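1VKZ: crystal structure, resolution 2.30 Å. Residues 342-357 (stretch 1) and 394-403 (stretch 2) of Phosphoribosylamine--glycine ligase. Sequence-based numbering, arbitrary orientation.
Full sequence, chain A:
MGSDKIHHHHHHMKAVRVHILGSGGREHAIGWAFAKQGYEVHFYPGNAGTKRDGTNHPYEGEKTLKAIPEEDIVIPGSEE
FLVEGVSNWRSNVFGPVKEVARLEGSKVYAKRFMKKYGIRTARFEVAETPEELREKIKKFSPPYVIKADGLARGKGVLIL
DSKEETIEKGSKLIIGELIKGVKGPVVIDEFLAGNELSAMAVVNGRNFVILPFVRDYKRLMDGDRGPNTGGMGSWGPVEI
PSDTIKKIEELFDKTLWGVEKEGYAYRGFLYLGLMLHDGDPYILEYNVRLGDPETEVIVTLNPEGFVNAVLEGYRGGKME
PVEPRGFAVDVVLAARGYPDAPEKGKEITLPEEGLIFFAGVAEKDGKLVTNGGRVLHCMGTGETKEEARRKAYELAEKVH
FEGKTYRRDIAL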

# COMPACT_ATOMS: atom_id res chain seq x y z
N PRO A 342 -10.10 5.00 -16.26
CA PRO A 342 -9.61 6.39 -16.16
C PRO A 342 -9.35 6.94 -17.54
O PRO A 342 -8.96 6.18 -18.43
CB PRO A 342 -8.30 6.26 -15.38
CG PRO A 342 -7.84 4.86 -15.59
CD PRO A 342 -9.10 4.03 -15.79
N GLU A 343 -9.59 8.23 -17.74
CA GLU A 343 -9.30 8.83 -19.01
C GLU A 343 -7.92 9.44 -18.94
O GLU A 343 -7.53 10.04 -17.95
CB GLU A 343 -10.38 9.83 -19.45
CG GLU A 343 -10.36 11.20 -18.81
CD GLU A 343 -11.54 12.07 -19.25
OE1 GLU A 343 -12.66 11.54 -19.41
OE2 GLU A 343 -11.35 13.29 -19.43
N LYS A 344 -7.17 9.25 -20.02
CA LYS A 344 -5.79 9.68 -20.10
C LYS A 344 -5.60 10.85 -21.08
O LYS A 344 -6.55 11.31 -21.72
CB LYS A 344 -4.95 8.48 -20.56
CG LYS A 344 -5.26 7.20 -19.79
CD LYS A 344 -4.09 6.21 -19.89
CE LYS A 344 -3.88 5.43 -18.58
NZ LYS A 344 -2.53 4.76 -18.51
N GLY A 345 -4.38 11.35 -21.14
CA GLY A 345 -3.97 12.28 -22.17
C GLY A 345 -4.39 13.72 -21.97
O GLY A 345 -4.19 14.53 -22.87
N LYS A 346 -4.97 14.04 -20.82
CA LYS A 346 -5.48 15.40 -20.57
C LYS A 346 -4.35 16.27 -20.03
O LYS A 346 -3.49 15.78 -19.30
CB LYS A 346 -6.65 15.35 -19.59
CG LYS A 346 -7.83 14.43 -20.02
CD LYS A 346 -8.77 15.11 -21.05
CE LYS A 346 -9.58 14.10 -21.88
NZ LYS A 346 -8.84 13.51 -23.05
N GLU A 347 -4.35 17.56 -20.38
CA GLU A 347 -3.19 18.43 -20.09
C GLU A 347 -3.22 19.00 -18.67
O GLU A 347 -4.23 19.53 -18.23
CB GLU A 347 -3.08 19.55 -21.13
CG GLU A 347 -1.78 20.35 -21.03
CD GLU A 347 -1.65 21.41 -22.10
OE1 GLU A 347 -2.25 21.24 -23.19
OE2 GLU A 347 -0.94 22.40 -21.86
N ILE A 348 -2.10 18.90 -17.97
CA ILE A 348 -2.00 19.28 -16.56
C ILE A 348 -1.28 20.61 -16.37
O ILE A 348 -0.12 20.75 -16.71
CB ILE A 348 -1.25 18.19 -15.76
CG1 ILE A 348 -1.96 16.84 -15.88
CG2 ILE A 348 -1.10 18.60 -14.31
CD1 ILE A 348 -1.01 15.67 -15.75
N THR A 349 -1.99 21.57 -15.79
CA THR A 349 -1.38 22.83 -15.38
C THR A 349 -1.03 22.74 -13.90
O THR A 349 -1.83 22.31 -13.07
CB THR A 349 -2.29 24.01 -15.69
OG1 THR A 349 -2.08 24.42 -17.05
CG2 THR A 349 -1.88 25.24 -14.89
N LEU A 350 0.21 23.12 -13.60
CA LEU A 350 0.77 23.01 -12.25
C LEU A 350 1.17 24.39 -11.77
O LEU A 350 1.56 25.24 -12.57
CB LEU A 350 2.04 22.17 -12.25
CG LEU A 350 1.98 20.65 -12.36
CD1 LEU A 350 3.41 20.16 -12.26
CD2 LEU A 350 1.09 19.98 -11.29
N PRO A 351 1.06 24.64 -10.47
CA PRO A 351 1.57 25.88 -9.88
C PRO A 351 3.10 26.03 -9.85
O PRO A 351 3.84 25.09 -10.14
CB PRO A 351 1.03 25.82 -8.45
CG PRO A 351 0.76 24.39 -8.20
CD PRO A 351 0.35 23.81 -9.49
N GLU A 352 3.55 27.24 -9.49
CA GLU A 352 4.98 27.53 -9.29
C GLU A 352 5.54 26.65 -8.16
O GLU A 352 6.60 26.04 -8.32
CB GLU A 352 5.20 29.01 -8.98
N GLU A 353 4.83 26.56 -7.03
CA GLU A 353 5.32 25.72 -5.93
C GLU A 353 4.23 24.83 -5.28
O GLU A 353 3.07 24.83 -5.69
CB GLU A 353 6.11 26.55 -4.90
CG GLU A 353 5.33 27.51 -4.01
CD GLU A 353 6.26 28.34 -3.12
OE1 GLU A 353 7.18 27.75 -2.50
OE2 GLU A 353 6.09 29.58 -3.05
N GLY A 354 4.66 24.06 -4.29
CA GLY A 354 3.81 23.07 -3.62
C GLY A 354 4.46 21.70 -3.65
O GLY A 354 5.13 21.33 -4.61
N LEU A 355 4.27 20.94 -2.59
CA LEU A 355 4.72 19.58 -2.58
C LEU A 355 3.72 18.71 -3.29
O LEU A 355 2.65 18.44 -2.79
CB LEU A 355 4.91 19.10 -1.15
CG LEU A 355 5.61 17.76 -1.07
CD1 LEU A 355 6.95 17.82 -1.78
CD2 LEU A 355 5.77 17.36 0.41
N ILE A 356 4.09 18.24 -4.47
CA ILE A 356 3.28 17.31 -5.23
C ILE A 356 4.09 16.05 -5.45
O ILE A 356 5.29 16.10 -5.64
CB ILE A 356 2.88 17.92 -6.60
CG1 ILE A 356 2.17 19.23 -6.41
CG2 ILE A 356 1.95 16.96 -7.40
CD1 ILE A 356 1.89 19.92 -7.68
N PHE A 357 3.42 14.90 -5.36
CA PHE A 357 3.99 13.64 -5.78
C PHE A 357 3.21 13.22 -6.99
O PHE A 357 2.01 13.29 -6.99
CB PHE A 357 3.90 12.61 -4.69
CG PHE A 357 4.68 12.95 -3.47
CD1 PHE A 357 6.05 13.22 -3.55
CD2 PHE A 357 4.08 12.99 -2.24
CE1 PHE A 357 6.79 13.53 -2.42
CE2 PHE A 357 4.82 13.31 -1.11
CZ PHE A 357 6.16 13.57 -1.20
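Stretch 2 394-403: ELAEKVHFEG

Two backbone hydrogen bonds fix stretch 2 against stretch 1, and both join the same pair of residues. Thr349 N donates to His400 O at 2.8 Å with an N-H...O angle of 154°, and His400 N donates to Thr349 O at 3.0 Å and 169°. This reciprocal pattern defines a single antiparallel bridge, with the two CA atoms 5.1 Å apart. The direction follows from the CA register: Lys346 lies nearest Glu402, Ile348 nearest Phe401, Leu350 nearest Val399 and Gly354 nearest Leu395, so one chain ascends as the other descends.

Three CA-H...O contacts flank the bridge. Ile348 CA lies 3.2 Å from His400 O, Val399 CA lies 3.5 Å from Thr349 O, and Phe401 CA lies 3.4 Å from Glu347 O, with angles at hydrogen of 134° to 146°. The carbonyls of Thr349 and His400 thus each meet a CA as well as an amide.

Stretch 2 enters as the end of a helix, where Lys398 N bonds to Leu395 O at 2.9 Å, and becomes extended by Val399 (phi/psi -103/129). The helical part contributes Leu395, whose CB points toward stretch 1. Its CD1 meets Pro351 CG at 3.5 Å, while its CD2 approaches Ile356 CG1 at 3.8 Å and Gly354 CA at 3.7 Å. An ideal CB on Gly354 would fall 2.6 Å from Leu395 CD2, a clash, so the bare backbone leaves room for this leucine.

Val399 extends the apolar patch: its CG2 lies 3.5 Å from Pro351 CD and 4.1 Å from Ile356 CD1, and its CG1 reaches Leu350 CD2 at 4.1 Å. Beyond the bridge, Ile348 CG1 packs 3.8 Å from Phe401 CB and approaches the phenyl ring obliquely. Farther out, Lys346 CD rests 4.1 Å from Glu402 CB.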

# COMPACT_ATOMS: atom_id res chain seq x y z
N GLU A 394 -5.67 23.98 -0.84
CA GLU A 394 -5.21 25.18 -1.52
C GLU A 394 -4.37 24.82 -2.75
O GLU A 394 -4.50 25.42 -3.81
CB GLU A 394 -4.40 26.08 -0.57
CG GLU A 394 -5.21 26.88 0.46
CD GLU A 394 -4.35 27.44 1.61
OE1 GLU A 394 -3.10 27.45 1.48
OE2 GLU A 394 -4.90 27.88 2.65
N LEU A 395 -3.52 23.81 -2.59
CA LEU A 395 -2.71 23.32 -3.71
C LEU A 395 -3.58 22.59 -4.74
O LEU A 395 -3.43 22.81 -5.93
CB LEU A 395 -1.58 22.41 -3.23
CG LEU A 395 -0.59 21.91 -4.28
CD1 LEU A 395 -0.13 23.02 -5.15
CD2 LEU A 395 0.60 21.22 -3.62
N ALA A 396 -4.49 21.75 -4.31
CA ALA A 396 -5.29 21.01 -5.27
C ALA A 396 -6.13 21.96 -6.19
O ALA A 396 -6.32 21.67 -7.40
CB ALA A 396 -6.18 19.99 -4.56
N GLU A 397 -6.58 23.09 -5.63
CA GLU A 397 -7.30 24.12 -6.39
C GLU A 397 -6.40 24.79 -7.44
O GLU A 397 -6.91 25.26 -8.46
CB GLU A 397 -7.88 25.20 -5.47
CG GLU A 397 -8.84 24.72 -4.38
CD GLU A 397 -8.86 25.64 -3.14
OE1 GLU A 397 -8.76 26.88 -3.32
OE2 GLU A 397 -8.99 25.14 -1.99
N LYS A 398 -5.09 24.85 -7.20
CA LYS A 398 -4.14 25.46 -8.16
C LYS A 398 -3.77 24.53 -9.31
O LYS A 398 -3.19 24.94 -10.31
CB LYS A 398 -2.83 25.86 -7.46
CG LYS A 398 -2.92 27.08 -6.55
CD LYS A 398 -1.50 27.57 -6.19
CE LYS A 398 -1.52 28.69 -5.16
NZ LYS A 398 -2.07 28.21 -3.85
N VAL A 399 -4.10 23.26 -9.14
CA VAL A 399 -3.65 22.22 -10.05
C VAL A 399 -4.85 21.88 -10.92
O VAL A 399 -5.93 21.64 -10.37
CB VAL A 399 -3.14 20.97 -9.29
CG1 VAL A 399 -2.83 19.85 -10.26
CG2 VAL A 399 -1.90 21.29 -8.49
N HIS A 400 -4.68 21.88 -12.24
CA HIS A 400 -5.80 21.60 -13.14
C HIS A 400 -5.50 20.61 -14.25
O HIS A 400 -4.41 20.60 -14.84
CB HIS A 400 -6.31 22.89 -13.75
CG HIS A 400 -7.19 22.73 -14.97
ND1 HIS A 400 -8.48 22.26 -14.91
CD2 HIS A 400 -6.98 23.08 -16.27
CE1 HIS A 400 -9.02 22.28 -16.12
NE2 HIS A 400 -8.13 22.77 -16.96
N PHE A 401 -6.47 19.75 -14.50
CA PHE A 401 -6.56 19.03 -15.75
C PHE A 401 -8.00 18.66 -15.88
O PHE A 401 -8.72 18.67 -14.90
CB PHE A 401 -5.64 17.83 -15.81
CG PHE A 401 -5.82 16.86 -14.69
CD1 PHE A 401 -5.15 17.04 -13.48
CD2 PHE A 401 -6.66 15.76 -14.82
CE1 PHE A 401 -5.29 16.15 -12.47
CE2 PHE A 401 -6.82 14.86 -13.79
CZ PHE A 401 -6.14 15.06 -12.62
N GLU A 402 -8.44 18.35 -17.09
CA GLU A 402 -9.87 18.16 -17.34
C GLU A 402 -10.38 16.87 -16.72
O GLU A 402 -9.69 15.85 -16.72
CB GLU A 402 -10.18 18.19 -18.83
CG GLU A 402 -11.65 18.28 -19.15
CD GLU A 402 -11.89 18.72 -20.58
OE1 GLU A 402 -10.92 19.16 -21.25
OE2 GLU A 402 -13.04 18.64 -21.03
N GLY A 403 -11.59 16.95 -16.18
CA GLY A 403 -12.17 15.86 -15.42
C GLY A 403 -11.48 15.59 -14.11
O GLY A 403 -11.55 14.48 -13.60